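Local coordinates for appr-1-p processing domain protein (PDB 5M31), which belongs to the macro-domain family, compact alpha/beta/alpha proteins in which helices pack on both sides of a central mixed sheet, at residues G17-A22 with S120-P125; V24-N29 with Y83-P88; T30-G35 with Q54-A59; S97-V102 with G132-E137; C111-L116 with E147-V152. One frame throughout, in Å; residues are numbered along the deposited sequence.

Interaction 1: G17-A22 with S120-P125; sequences GNLLEA and SIALPP
The carboxamide of N18 is the flat group here, and it turns inward to its own segment: OD1 accepts from L20 N at 2.9 Å, the donor standing 42° above the carbonyl plane, which makes an Asx turn. Across the contact the ring that matters is the puckered pyrrolidine of P124, where L19 CD2 sits over one side, 3.8 Å from P124 CD and almost as near to CB and CG. The Asx turn leads into the short 3-10 segment 19-21, where E21 N bonds to N18 O. In macro-domain terms, the loop following the edge strand 11-15 packs on strand 120-123, well inside the sheet. With CG anti to the backbone N (chi1 168°), L19 directs CD1 to the strand and CD2 to the proline that follows it; CD1 lies 3.5 Å from A122 CB. A122 CB is touched a second time by A22 CB, at 3.6 Å, so this small methyl meets two residues of the loop. Y157 of strand 153-157 touches L19, A22 and A122 alike, and F45 of helix 40-48 packs on L19. A glycerol is hydrogen-bonded to L19 N.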
# COMPACT_ATOMS: atom_id res chain seq x y z
N GLY A 17 10.06 -2.08 -11.89
CA GLY A 17 11.25 -2.23 -11.07
C GLY A 17 10.96 -2.81 -9.71
O GLY A 17 9.89 -3.44 -9.50
N ASN A 18 11.84 -2.51 -8.75
CA ASN A 18 11.73 -3.06 -7.39
C ASN A 18 11.08 -2.00 -6.50
O ASN A 18 11.72 -0.97 -6.17
CB ASN A 18 13.09 -3.37 -6.81
CG ASN A 18 13.02 -4.06 -5.43
OD1 ASN A 18 12.00 -4.04 -4.70
ND2 ASN A 18 14.15 -4.68 -5.06
N LEU A 19 9.84 -2.22 -6.14
CA LEU A 19 9.11 -1.25 -5.30
C LEU A 19 9.88 -0.85 -4.04
O LEU A 19 9.81 0.32 -3.59
CB LEU A 19 7.77 -1.87 -4.85
CG LEU A 19 7.00 -1.17 -3.80
CD1 LEU A 19 6.58 0.21 -4.28
CD2 LEU A 19 5.77 -2.04 -3.43
N LEU A 20 10.60 -1.81 -3.47
CA LEU A 20 11.27 -1.62 -2.23
C LEU A 20 12.42 -0.63 -2.34
O LEU A 20 12.77 -0.05 -1.35
CB LEU A 20 11.79 -2.93 -1.67
CG LEU A 20 10.70 -3.91 -1.27
CD1 LEU A 20 11.31 -5.10 -0.56
CD2 LEU A 20 9.69 -3.19 -0.40
N GLU A 21 12.87 -0.35 -3.56
CA GLU A 21 13.93 0.61 -3.83
C GLU A 21 13.45 2.01 -4.17
O GLU A 21 14.27 2.89 -4.48
CB GLU A 21 14.78 0.10 -4.99
CG GLU A 21 15.63 -1.06 -4.58
CD GLU A 21 16.34 -1.72 -5.74
OE1 GLU A 21 16.32 -1.22 -6.90
OE2 GLU A 21 16.91 -2.80 -5.48
N ALA A 22 12.13 2.21 -4.21
CA ALA A 22 11.61 3.47 -4.65
C ALA A 22 12.15 4.56 -3.67
O ALA A 22 12.01 4.40 -2.47
CB ALA A 22 10.12 3.45 -4.65
N SER A 120 5.78 12.00 -1.22
CA SER A 120 6.08 11.01 -2.26
C SER A 120 5.77 9.63 -1.74
O SER A 120 5.97 9.34 -0.57
CB SER A 120 7.55 11.10 -2.70
OG SER A 120 8.39 10.94 -1.60
N ILE A 121 5.21 8.79 -2.62
CA ILE A 121 4.72 7.47 -2.23
C ILE A 121 4.81 6.54 -3.43
O ILE A 121 4.66 6.98 -4.58
CB ILE A 121 3.27 7.54 -1.68
CG1 ILE A 121 2.83 6.23 -1.03
CG2 ILE A 121 2.32 8.05 -2.73
CD1 ILE A 121 1.67 6.41 -0.05
N ALA A 122 5.08 5.27 -3.17
CA ALA A 122 5.12 4.24 -4.19
C ALA A 122 4.22 3.08 -3.78
O ALA A 122 4.19 2.71 -2.62
CB ALA A 122 6.53 3.71 -4.43
N LEU A 123 3.59 2.53 -4.80
CA LEU A 123 2.59 1.49 -4.65
C LEU A 123 2.88 0.34 -5.60
O LEU A 123 3.34 0.55 -6.72
CB LEU A 123 1.25 1.99 -5.17
CG LEU A 123 0.26 2.89 -4.67
CD1 LEU A 123 0.85 4.28 -4.72
CD2 LEU A 123 -0.98 2.72 -5.54
N PRO A 124 2.54 -0.89 -5.18
CA PRO A 124 2.40 -1.99 -6.11
C PRO A 124 1.08 -1.90 -6.87
O PRO A 124 0.26 -1.09 -6.56
CB PRO A 124 2.43 -3.22 -5.18
CG PRO A 124 1.83 -2.76 -3.93
CD PRO A 124 2.05 -1.26 -3.84
N PRO A 125 0.81 -2.88 -7.75
CA PRO A 125 -0.42 -2.72 -8.54
C PRO A 125 -1.72 -3.21 -7.82
O PRO A 125 -2.65 -3.65 -8.47
CB PRO A 125 -0.12 -3.52 -9.81
CG PRO A 125 1.05 -4.39 -9.50
CD PRO A 125 1.79 -3.78 -8.36

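Interaction 2: V24-N29 with Y83-P88; sequences VEALVN and YIFNFP
Five main-chain hydrogen bonds zip together two neighbouring parallel strands of the macro domain's mixed sheet, with A26 beside Y83 and N29 beside N86. The straightest runs from F85 N to L27 O, 2.7 Å long, with an N-H...O angle of 176° and the donor almost on the C=O axis. F87 N reaches N29 O in the same manner, also at 2.7 Å. N29 N approaches F85 O from above the carbonyl plane, at 2.9 Å. Side chains add a sixth bond: N29 ND2 donates to N86 OD1 at 3.0 Å, within the carbonyl plane of N86, although the two amide planes are turned 72° apart. A second shell fixes N86 further, since its ND2 bonds to N52 OD1 and F71 O. On the sheet face carrying A26, V28, Y83 and F85, contacts are apolar: A26 CB lies 3.9 Å from F85 CE1, and V28 CG1 3.6 Å from F87 CB. That face is covered by helix 99-116, whose L109, I113 and L116 touch the F85 ring, whereas L27 and N29 on the other face meet helix 40-48; strand 120-123 flanks 26-31 and strand 71-74 flanks 83-88.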
# COMPACT_ATOMS: atom_id res chain seq x y z
N VAL A 24 11.36 7.21 -2.04
CA VAL A 24 10.20 8.01 -1.65
C VAL A 24 10.00 7.99 -0.15
O VAL A 24 10.69 7.31 0.54
CB VAL A 24 8.93 7.46 -2.35
CG1 VAL A 24 9.07 7.58 -3.86
CG2 VAL A 24 8.71 6.03 -1.93
N GLU A 25 9.04 8.76 0.34
CA GLU A 25 8.78 8.89 1.78
C GLU A 25 7.98 7.72 2.30
O GLU A 25 8.06 7.44 3.47
CB GLU A 25 8.00 10.18 2.09
CG GLU A 25 8.79 11.46 1.88
CD GLU A 25 8.03 12.71 2.27
OE1 GLU A 25 6.87 12.66 2.62
OE2 GLU A 25 8.62 13.80 2.21
N ALA A 26 7.13 7.12 1.45
CA ALA A 26 6.17 6.13 1.92
C ALA A 26 6.09 5.01 0.89
O ALA A 26 6.03 5.29 -0.28
CB ALA A 26 4.80 6.74 2.15
N LEU A 27 6.06 3.77 1.38
CA LEU A 27 5.75 2.61 0.55
C LEU A 27 4.43 2.01 0.96
O LEU A 27 4.12 1.90 2.16
CB LEU A 27 6.81 1.53 0.69
CG LEU A 27 8.23 1.89 0.25
CD1 LEU A 27 9.12 0.66 0.43
CD2 LEU A 27 8.30 2.43 -1.17
N VAL A 28 3.71 1.56 -0.03
CA VAL A 28 2.47 0.74 0.21
C VAL A 28 2.77 -0.75 0.09
O VAL A 28 3.32 -1.21 -0.92
CB VAL A 28 1.36 1.14 -0.79
CG1 VAL A 28 0.13 0.28 -0.57
CG2 VAL A 28 1.04 2.62 -0.65
N ASN A 29 2.35 -1.47 1.11
CA ASN A 29 2.42 -2.93 1.21
C ASN A 29 0.98 -3.43 1.15
O ASN A 29 0.13 -2.90 1.84
CB ASN A 29 2.97 -3.26 2.57
CG ASN A 29 3.12 -4.72 2.80
OD1 ASN A 29 3.26 -5.48 1.88
ND2 ASN A 29 3.26 -5.10 4.05
N TYR A 83 7.53 5.85 6.08
CA TYR A 83 6.24 5.18 6.37
C TYR A 83 6.06 3.96 5.53
O TYR A 83 6.36 3.96 4.32
CB TYR A 83 5.07 6.11 6.09
CG TYR A 83 5.09 7.42 6.86
CD1 TYR A 83 4.83 7.46 8.20
CD2 TYR A 83 5.42 8.58 6.22
CE1 TYR A 83 4.81 8.66 8.89
CE2 TYR A 83 5.49 9.78 6.90
CZ TYR A 83 5.16 9.81 8.23
OH TYR A 83 5.20 11.03 8.93
N ILE A 84 5.51 2.94 6.18
CA ILE A 84 4.94 1.76 5.49
C ILE A 84 3.43 1.80 5.64
O ILE A 84 2.95 1.91 6.75
CB ILE A 84 5.47 0.47 6.09
CG1 ILE A 84 7.00 0.43 6.14
CG2 ILE A 84 4.94 -0.72 5.23
CD1 ILE A 84 7.67 0.51 4.81
N PHE A 85 2.70 1.91 4.50
CA PHE A 85 1.25 1.99 4.48
C PHE A 85 0.75 0.57 4.15
O PHE A 85 0.88 0.15 2.99
CB PHE A 85 0.77 2.89 3.40
CG PHE A 85 0.80 4.40 3.73
CD1 PHE A 85 1.82 5.00 4.41
CD2 PHE A 85 -0.16 5.21 3.19
CE1 PHE A 85 1.81 6.42 4.65
CE2 PHE A 85 -0.18 6.59 3.38
CZ PHE A 85 0.81 7.18 4.14
N ASN A 86 0.25 -0.11 5.17
CA ASN A 86 -0.16 -1.52 5.05
C ASN A 86 -1.63 -1.48 4.64
O ASN A 86 -2.49 -1.16 5.43
CB ASN A 86 0.09 -2.29 6.33
CG ASN A 86 1.56 -2.37 6.73
OD1 ASN A 86 2.34 -3.16 6.18
ND2 ASN A 86 1.98 -1.44 7.65
N PHE A 87 -1.83 -1.74 3.34
CA PHE A 87 -3.15 -1.53 2.61
C PHE A 87 -3.82 -2.89 2.49
O PHE A 87 -3.37 -3.72 1.73
CB PHE A 87 -2.76 -0.96 1.22
CG PHE A 87 -3.90 -0.57 0.33
CD1 PHE A 87 -4.78 -1.50 -0.16
CD2 PHE A 87 -3.97 0.69 -0.18
CE1 PHE A 87 -5.77 -1.16 -1.07
CE2 PHE A 87 -4.94 1.04 -1.12
CZ PHE A 87 -5.84 0.12 -1.54
N PRO A 88 -4.91 -3.10 3.22
CA PRO A 88 -5.58 -4.38 3.11
C PRO A 88 -6.30 -4.55 1.75
O PRO A 88 -7.06 -3.69 1.35
CB PRO A 88 -6.60 -4.34 4.29
CG PRO A 88 -6.13 -3.26 5.16
CD PRO A 88 -5.50 -2.27 4.28

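Interaction 3: T30-G35 with Q54-A59; sequences TVNTVG and QAYVKA
Y56 projects from helix 50-61 with CG anti to its backbone N (chi1 159°), aiming the phenol end-on at residues 31-35. Its ring and the N32 carboxamide cross at about a right angle, their planes 73° apart. V31 comes tip to tip with the ring, V31 CB lying 3.8 Å from Y56 CE1. The other ortho carbon to the hydroxyl, Y56 CE2, rests 3.5 Å from G35 CA, so V31 and G35 both border the phenol. N32 O is near the ring plane, at the edge, and accepts from Y56 OH at 2.8 Å, although the hydroxyl stands 63° above the carbonyl plane. N32 CG occupies the crowded position between backbone N and carbonyl carbon (chi1 58°), which carries OD1 back over the loop to take V34 N at 3.0 Å in an Asx turn; N32 ND2 bonds to V36 O. A water accepting from N32 N also gives a weak bond to Y56 OH, and G35 N donates weakly to the same oxygen. One phenolic oxygen thus donates to a main-chain carbonyl while receiving two weak bonds, which ties a largely aperiodic loop of the macro domain to the helix chiefly through polar main-chain atoms.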
# COMPACT_ATOMS: atom_id res chain seq x y z
N THR A 30 0.72 -4.43 0.33
CA THR A 30 -0.64 -4.97 0.21
C THR A 30 -0.77 -6.15 1.18
O THR A 30 0.05 -7.10 1.16
CB THR A 30 -0.95 -5.36 -1.25
OG1 THR A 30 0.16 -6.05 -1.80
CG2 THR A 30 -1.28 -4.13 -2.08
N VAL A 31 -1.75 -6.07 2.08
CA VAL A 31 -1.82 -6.97 3.19
C VAL A 31 -3.22 -7.59 3.31
O VAL A 31 -4.13 -7.26 2.56
CB VAL A 31 -1.38 -6.35 4.53
CG1 VAL A 31 0.04 -5.85 4.40
CG2 VAL A 31 -2.34 -5.23 4.94
N ASN A 32 -3.32 -8.51 4.23
CA ASN A 32 -4.63 -9.03 4.67
C ASN A 32 -4.87 -8.59 6.10
O ASN A 32 -4.07 -7.81 6.67
CB ASN A 32 -4.65 -10.54 4.58
CG ASN A 32 -3.54 -11.19 5.41
OD1 ASN A 32 -3.60 -11.24 6.63
ND2 ASN A 32 -2.47 -11.61 4.74
N THR A 33 -6.01 -8.98 6.67
CA THR A 33 -6.40 -8.48 7.98
C THR A 33 -6.19 -9.49 9.08
O THR A 33 -6.58 -9.25 10.22
CB THR A 33 -7.87 -8.04 7.99
OG1 THR A 33 -8.69 -9.21 7.88
CG2 THR A 33 -8.13 -7.04 6.87
N VAL A 34 -5.62 -10.64 8.75
CA VAL A 34 -5.41 -11.71 9.74
C VAL A 34 -3.98 -11.89 10.27
O VAL A 34 -3.74 -12.77 11.08
CB VAL A 34 -6.05 -13.06 9.26
CG1 VAL A 34 -7.50 -12.80 8.90
CG2 VAL A 34 -5.30 -13.65 8.07
N GLY A 35 -3.06 -11.02 9.87
CA GLY A 35 -1.78 -10.91 10.55
C GLY A 35 -0.71 -11.79 9.96
O GLY A 35 0.24 -12.14 10.65
N GLN A 54 6.11 -6.70 12.71
CA GLN A 54 5.68 -6.93 14.10
C GLN A 54 4.60 -5.97 14.52
O GLN A 54 3.65 -6.35 15.18
CB GLN A 54 6.87 -6.83 15.09
CG GLN A 54 7.94 -7.95 14.95
CD GLN A 54 7.41 -9.40 15.01
OE1 GLN A 54 6.41 -9.71 15.67
NE2 GLN A 54 8.13 -10.30 14.33
N ALA A 55 4.74 -4.68 14.14
CA ALA A 55 3.68 -3.71 14.45
C ALA A 55 2.35 -4.07 13.81
O ALA A 55 1.29 -3.97 14.46
CB ALA A 55 4.11 -2.32 14.03
N TYR A 56 2.43 -4.54 12.57
CA TYR A 56 1.26 -5.01 11.82
C TYR A 56 0.58 -6.20 12.49
O TYR A 56 -0.66 -6.25 12.63
CB TYR A 56 1.66 -5.34 10.39
CG TYR A 56 0.72 -6.27 9.67
CD1 TYR A 56 -0.43 -5.79 9.01
CD2 TYR A 56 1.00 -7.61 9.61
CE1 TYR A 56 -1.29 -6.66 8.32
CE2 TYR A 56 0.16 -8.46 8.96
CZ TYR A 56 -0.94 -8.00 8.27
OH TYR A 56 -1.79 -8.99 7.66
N VAL A 57 1.37 -7.15 12.95
CA VAL A 57 0.81 -8.29 13.65
C VAL A 57 0.04 -7.84 14.89
O VAL A 57 -1.11 -8.28 15.11
CB VAL A 57 1.88 -9.31 14.03
CG1 VAL A 57 1.35 -10.33 15.01
CG2 VAL A 57 2.41 -9.97 12.75
N LYS A 58 0.65 -6.97 15.70
CA LYS A 58 -0.03 -6.45 16.85
C LYS A 58 -1.29 -5.65 16.51
O LYS A 58 -2.33 -5.84 17.19
CB LYS A 58 0.93 -5.60 17.70
CG LYS A 58 1.98 -6.46 18.40
CD LYS A 58 3.03 -5.59 19.07
CE LYS A 58 4.11 -6.42 19.75
NZ LYS A 58 3.65 -6.91 21.09
N ALA A 59 -1.27 -4.89 15.41
CA ALA A 59 -2.45 -4.10 15.01
C ALA A 59 -3.58 -5.04 14.59
O ALA A 59 -4.78 -4.83 14.86
CB ALA A 59 -2.12 -3.17 13.89
O HOH W 1 -0.34 -9.51 4.71

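Interaction 4: S97-V102 with G132-E137; sequences SRMEYV and GLPWPE
The N-terminal ends of two helices meet here, with R98 and P134 at the N-cap positions of helices 99-116 and 135-146, and the backbones draw nearest before the helices start, S97 CA lying 6.8 Å from G132 CA. L133, the residue ahead of P134, lies between the two segments. Its CG is anti to the carbonyl carbon (chi1 -66°), and its methyls divide the work. CD1 meets V102 CG2 tip to tip at 3.7 Å and also lies 4.0 Å from S97 CB; CD2 lies against the backbone, 3.6 Å from S97 O and 3.7 Å from M99 N. M99 reaches back the other way. Bent at chi2 and chi3 (65° and 81°), its chain brings the terminal methyl CE to 3.7 Å from E137 CB, the two side chains crossing at about a right angle, and to 4.0 Å from P134 CD. V138 of helix 135-146 touches both M99 and L133. The polar ends look elsewhere: S97 OG is hydrogen-bonded to T89 OG1, and E137 OE1 forms a salt bridge with R141. What joins the two helix starts near the surface of the macro domain is therefore van der Waals packing, with the methionine methyl set against the proline ring and the CB of a charged residue.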
# COMPACT_ATOMS: atom_id res chain seq x y z
N SER A 97 -7.60 -10.92 -3.82
CA SER A 97 -7.85 -9.49 -3.62
C SER A 97 -9.21 -9.16 -4.24
O SER A 97 -9.62 -9.80 -5.22
CB SER A 97 -6.77 -8.64 -4.29
OG SER A 97 -5.50 -8.79 -3.67
N ARG A 98 -9.91 -8.20 -3.70
CA ARG A 98 -11.22 -7.86 -4.17
C ARG A 98 -11.33 -6.39 -4.56
O ARG A 98 -10.86 -5.53 -3.80
CB ARG A 98 -12.16 -8.07 -3.02
CG ARG A 98 -13.55 -7.88 -3.38
CD ARG A 98 -14.33 -9.05 -2.86
NE ARG A 98 -15.67 -8.80 -3.12
CZ ARG A 98 -16.66 -9.55 -2.69
NH1 ARG A 98 -16.40 -10.69 -2.05
NH2 ARG A 98 -17.87 -9.19 -2.97
N MET A 99 -12.01 -6.12 -5.66
CA MET A 99 -12.00 -4.74 -6.21
C MET A 99 -12.61 -3.75 -5.23
O MET A 99 -12.07 -2.66 -5.02
CB MET A 99 -12.73 -4.71 -7.56
CG MET A 99 -12.60 -3.40 -8.32
SD MET A 99 -10.90 -3.08 -8.83
CE MET A 99 -10.80 -4.08 -10.30
N GLU A 100 -13.67 -4.16 -4.55
CA GLU A 100 -14.32 -3.27 -3.56
C GLU A 100 -13.36 -2.86 -2.46
O GLU A 100 -13.36 -1.68 -1.98
CB GLU A 100 -15.57 -3.96 -2.96
CG GLU A 100 -16.09 -3.30 -1.69
CD GLU A 100 -17.27 -4.05 -1.09
OE1 GLU A 100 -18.12 -4.52 -1.86
OE2 GLU A 100 -17.35 -4.13 0.16
N TYR A 101 -12.50 -3.77 -2.05
CA TYR A 101 -11.60 -3.55 -0.97
C TYR A 101 -10.47 -2.62 -1.45
O TYR A 101 -9.99 -1.78 -0.70
CB TYR A 101 -11.04 -4.86 -0.47
CG TYR A 101 -12.10 -5.82 0.05
CD1 TYR A 101 -13.42 -5.42 0.28
CD2 TYR A 101 -11.77 -7.14 0.33
CE1 TYR A 101 -14.35 -6.32 0.80
CE2 TYR A 101 -12.71 -8.04 0.76
CZ TYR A 101 -13.98 -7.61 1.05
OH TYR A 101 -14.88 -8.56 1.52
N VAL A 102 -10.07 -2.75 -2.70
CA VAL A 102 -9.06 -1.83 -3.29
C VAL A 102 -9.67 -0.41 -3.37
O VAL A 102 -9.00 0.59 -3.05
CB VAL A 102 -8.59 -2.36 -4.67
CG1 VAL A 102 -7.74 -1.32 -5.40
CG2 VAL A 102 -7.81 -3.64 -4.44
N GLY A 132 -4.65 -12.12 -10.63
CA GLY A 132 -5.42 -11.33 -9.70
C GLY A 132 -6.43 -10.41 -10.37
O GLY A 132 -7.12 -10.78 -11.28
N LEU A 133 -6.60 -9.20 -9.81
CA LEU A 133 -7.56 -8.28 -10.33
C LEU A 133 -7.15 -7.77 -11.71
O LEU A 133 -5.98 -7.77 -12.03
CB LEU A 133 -7.70 -7.09 -9.37
CG LEU A 133 -8.28 -7.41 -8.01
CD1 LEU A 133 -8.14 -6.22 -7.10
CD2 LEU A 133 -9.75 -7.76 -8.15
N PRO A 134 -8.11 -7.28 -12.51
CA PRO A 134 -7.78 -6.77 -13.84
C PRO A 134 -7.08 -5.41 -13.75
O PRO A 134 -7.64 -4.44 -13.21
CB PRO A 134 -9.15 -6.67 -14.54
CG PRO A 134 -10.13 -6.61 -13.44
CD PRO A 134 -9.57 -7.35 -12.28
N TRP A 135 -5.86 -5.36 -14.26
CA TRP A 135 -5.03 -4.17 -14.11
C TRP A 135 -5.63 -2.91 -14.74
O TRP A 135 -5.61 -1.86 -14.09
CB TRP A 135 -3.64 -4.45 -14.64
CG TRP A 135 -2.71 -3.30 -14.71
CD1 TRP A 135 -2.02 -2.85 -15.79
CD2 TRP A 135 -2.34 -2.43 -13.61
NE1 TRP A 135 -1.24 -1.76 -15.45
CE2 TRP A 135 -1.40 -1.50 -14.12
CE3 TRP A 135 -2.69 -2.37 -12.26
CZ2 TRP A 135 -0.82 -0.50 -13.31
CZ3 TRP A 135 -2.15 -1.36 -11.48
CH2 TRP A 135 -1.20 -0.45 -12.00
N PRO A 136 -6.26 -3.01 -15.93
CA PRO A 136 -6.85 -1.78 -16.49
C PRO A 136 -7.81 -1.07 -15.53
O PRO A 136 -7.77 0.15 -15.41
CB PRO A 136 -7.59 -2.29 -17.73
CG PRO A 136 -6.81 -3.48 -18.19
CD PRO A 136 -6.17 -4.09 -16.95
N GLU A 137 -8.63 -1.84 -14.85
CA GLU A 137 -9.63 -1.31 -13.94
C GLU A 137 -8.99 -0.80 -12.67
O GLU A 137 -9.36 0.28 -12.19
CB GLU A 137 -10.66 -2.38 -13.60
CG GLU A 137 -11.55 -2.79 -14.79
CD GLU A 137 -12.62 -1.74 -15.16
OE1 GLU A 137 -12.83 -0.74 -14.41
OE2 GLU A 137 -13.28 -1.93 -16.22

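Interaction 5: C111-L116 with E147-V152; sequences CRIQEL and EALEGV
A type II beta turn from L149 to V152, in the loop between helix 135-146 and strand 153-157, supplies one side of this contact; the last turns of helix 99-116 supply the other. G151 takes the third place of the turn, with the positive phi (84°) expected there, and both ends of the turn direct their side chains toward the helix. L149, its CG anti to the carbonyl carbon, splits its methyls between two helix residues: CD1 lies 3.7 Å from I113 CD1, and CD2 lies 3.6 Å from Q114 NE2. I113 crosses L149 at about a right angle and offers its second branch to the far end of the turn, I113 CG2 being 4.0 Å from V152 CG2. In the alpha/beta/alpha layering of the macro domain this helix lies on the sheet, where R112 and L116 both touch V72 of strand 71-74. Q114, by comparison, is exposed; its chain extends beyond CG and runs obliquely past the leucine, so that NE2 meets the CD2 methyl. The turn has a polar tie of its own, G151 O accepting from R119 NH2, and V152, its last residue, makes a backbone hydrogen bond with M11.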
# COMPACT_ATOMS: atom_id res chain seq x y z
N CYS A 111 -6.61 9.71 2.36
CA CYS A 111 -6.72 10.21 3.75
C CYS A 111 -5.38 10.19 4.48
O CYS A 111 -5.00 11.19 5.12
CB CYS A 111 -7.71 9.37 4.53
SG CYS A 111 -9.38 9.57 3.89
N ARG A 112 -4.65 9.07 4.43
CA ARG A 112 -3.43 8.94 5.23
C ARG A 112 -2.32 9.80 4.66
O ARG A 112 -1.52 10.35 5.41
CB ARG A 112 -2.92 7.51 5.27
CG ARG A 112 -3.63 6.55 6.22
CD ARG A 112 -4.33 7.14 7.41
NE ARG A 112 -3.44 7.50 8.51
CZ ARG A 112 -2.93 6.63 9.39
NH1 ARG A 112 -3.35 5.39 9.40
NH2 ARG A 112 -2.03 7.03 10.30
N ILE A 113 -2.25 9.88 3.33
CA ILE A 113 -1.25 10.76 2.66
C ILE A 113 -1.45 12.19 3.15
O ILE A 113 -0.46 12.90 3.58
CB ILE A 113 -1.39 10.64 1.12
CG1 ILE A 113 -0.88 9.26 0.68
CG2 ILE A 113 -0.70 11.81 0.43
CD1 ILE A 113 -1.18 9.00 -0.78
N GLN A 114 -2.70 12.63 3.16
CA GLN A 114 -3.01 14.00 3.59
C GLN A 114 -2.76 14.23 5.04
O GLN A 114 -2.13 15.27 5.39
CB GLN A 114 -4.42 14.38 3.07
CG GLN A 114 -4.30 14.43 1.54
CD GLN A 114 -5.44 15.04 0.79
OE1 GLN A 114 -6.61 14.94 1.19
NE2 GLN A 114 -5.10 15.69 -0.37
N GLU A 115 -3.18 13.30 5.90
CA GLU A 115 -2.99 13.37 7.38
C GLU A 115 -1.52 13.54 7.73
O GLU A 115 -1.17 14.38 8.59
CB GLU A 115 -3.50 12.11 8.10
CG GLU A 115 -5.01 12.01 8.23
CD GLU A 115 -5.53 10.65 8.63
OE1 GLU A 115 -4.75 9.66 8.77
OE2 GLU A 115 -6.77 10.48 8.63
N LEU A 116 -0.69 12.77 7.04
CA LEU A 116 0.72 12.67 7.35
C LEU A 116 1.56 13.63 6.51
O LEU A 116 2.77 13.70 6.73
CB LEU A 116 1.21 11.24 7.19
CG LEU A 116 0.62 10.26 8.21
CD1 LEU A 116 0.84 8.82 7.80
CD2 LEU A 116 1.20 10.54 9.59
N GLU A 147 -4.75 11.23 -8.67
CA GLU A 147 -4.43 12.44 -9.41
C GLU A 147 -5.08 13.68 -8.75
O GLU A 147 -4.72 14.83 -9.06
CB GLU A 147 -4.83 12.29 -10.89
CG GLU A 147 -3.91 11.34 -11.65
CD GLU A 147 -4.37 11.03 -13.07
OE1 GLU A 147 -5.43 11.56 -13.48
OE2 GLU A 147 -3.67 10.25 -13.77
N ALA A 148 -5.95 13.44 -7.76
CA ALA A 148 -6.51 14.52 -6.92
C ALA A 148 -5.66 14.79 -5.64
O ALA A 148 -6.20 15.21 -4.60
CB ALA A 148 -7.94 14.19 -6.53
N LEU A 149 -4.35 14.54 -5.73
CA LEU A 149 -3.40 14.85 -4.67
C LEU A 149 -2.45 15.94 -5.14
O LEU A 149 -1.50 15.67 -5.94
CB LEU A 149 -2.57 13.63 -4.31
CG LEU A 149 -3.29 12.46 -3.64
CD1 LEU A 149 -2.27 11.40 -3.39
CD2 LEU A 149 -3.92 12.92 -2.32
N GLU A 150 -2.59 17.10 -4.54
CA GLU A 150 -1.74 18.24 -4.84
C GLU A 150 -0.39 18.07 -4.19
O GLU A 150 -0.31 17.86 -2.99
CB GLU A 150 -2.39 19.53 -4.29
CG GLU A 150 -1.51 20.79 -4.39
CD GLU A 150 -0.55 21.01 -3.18
OE1 GLU A 150 -0.90 20.62 -2.04
OE2 GLU A 150 0.55 21.61 -3.38
N GLY A 151 0.68 18.15 -4.97
CA GLY A 151 2.03 18.19 -4.43
C GLY A 151 2.65 16.84 -4.11
O GLY A 151 3.73 16.77 -3.53
N VAL A 152 1.96 15.76 -4.47
CA VAL A 152 2.44 14.43 -4.12
C VAL A 152 2.91 13.69 -5.35
O VAL A 152 2.16 13.59 -6.34
CB VAL A 152 1.32 13.59 -3.46
CG1 VAL A 152 1.88 12.25 -3.04
CG2 VAL A 152 0.76 14.34 -2.25

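In the fold
Along the chain, interaction 1 spans the greatest stretch and encloses interaction 2, which in turn encloses interaction 3; interactions 4 and 5 open later, alternate with each other, and both alternate with interaction 1. Interactions 1 and 2, with centres about 9 Å apart, meet on neighbouring strands 120-123 and 26-31 of one mixed sheet, A122 O lying 2.9 Å from V28 N. Interaction 3 uses the later part of strand 26-31, about 13 Å from interaction 2 between centres. Interactions 4 and 5 share helix 99-116 but lie about 22 Å apart between centres, near its two ends; each touches strand 83-88, through F87 and F85 respectively. The sheet therefore links contacts that join loops and helices to it or to each other.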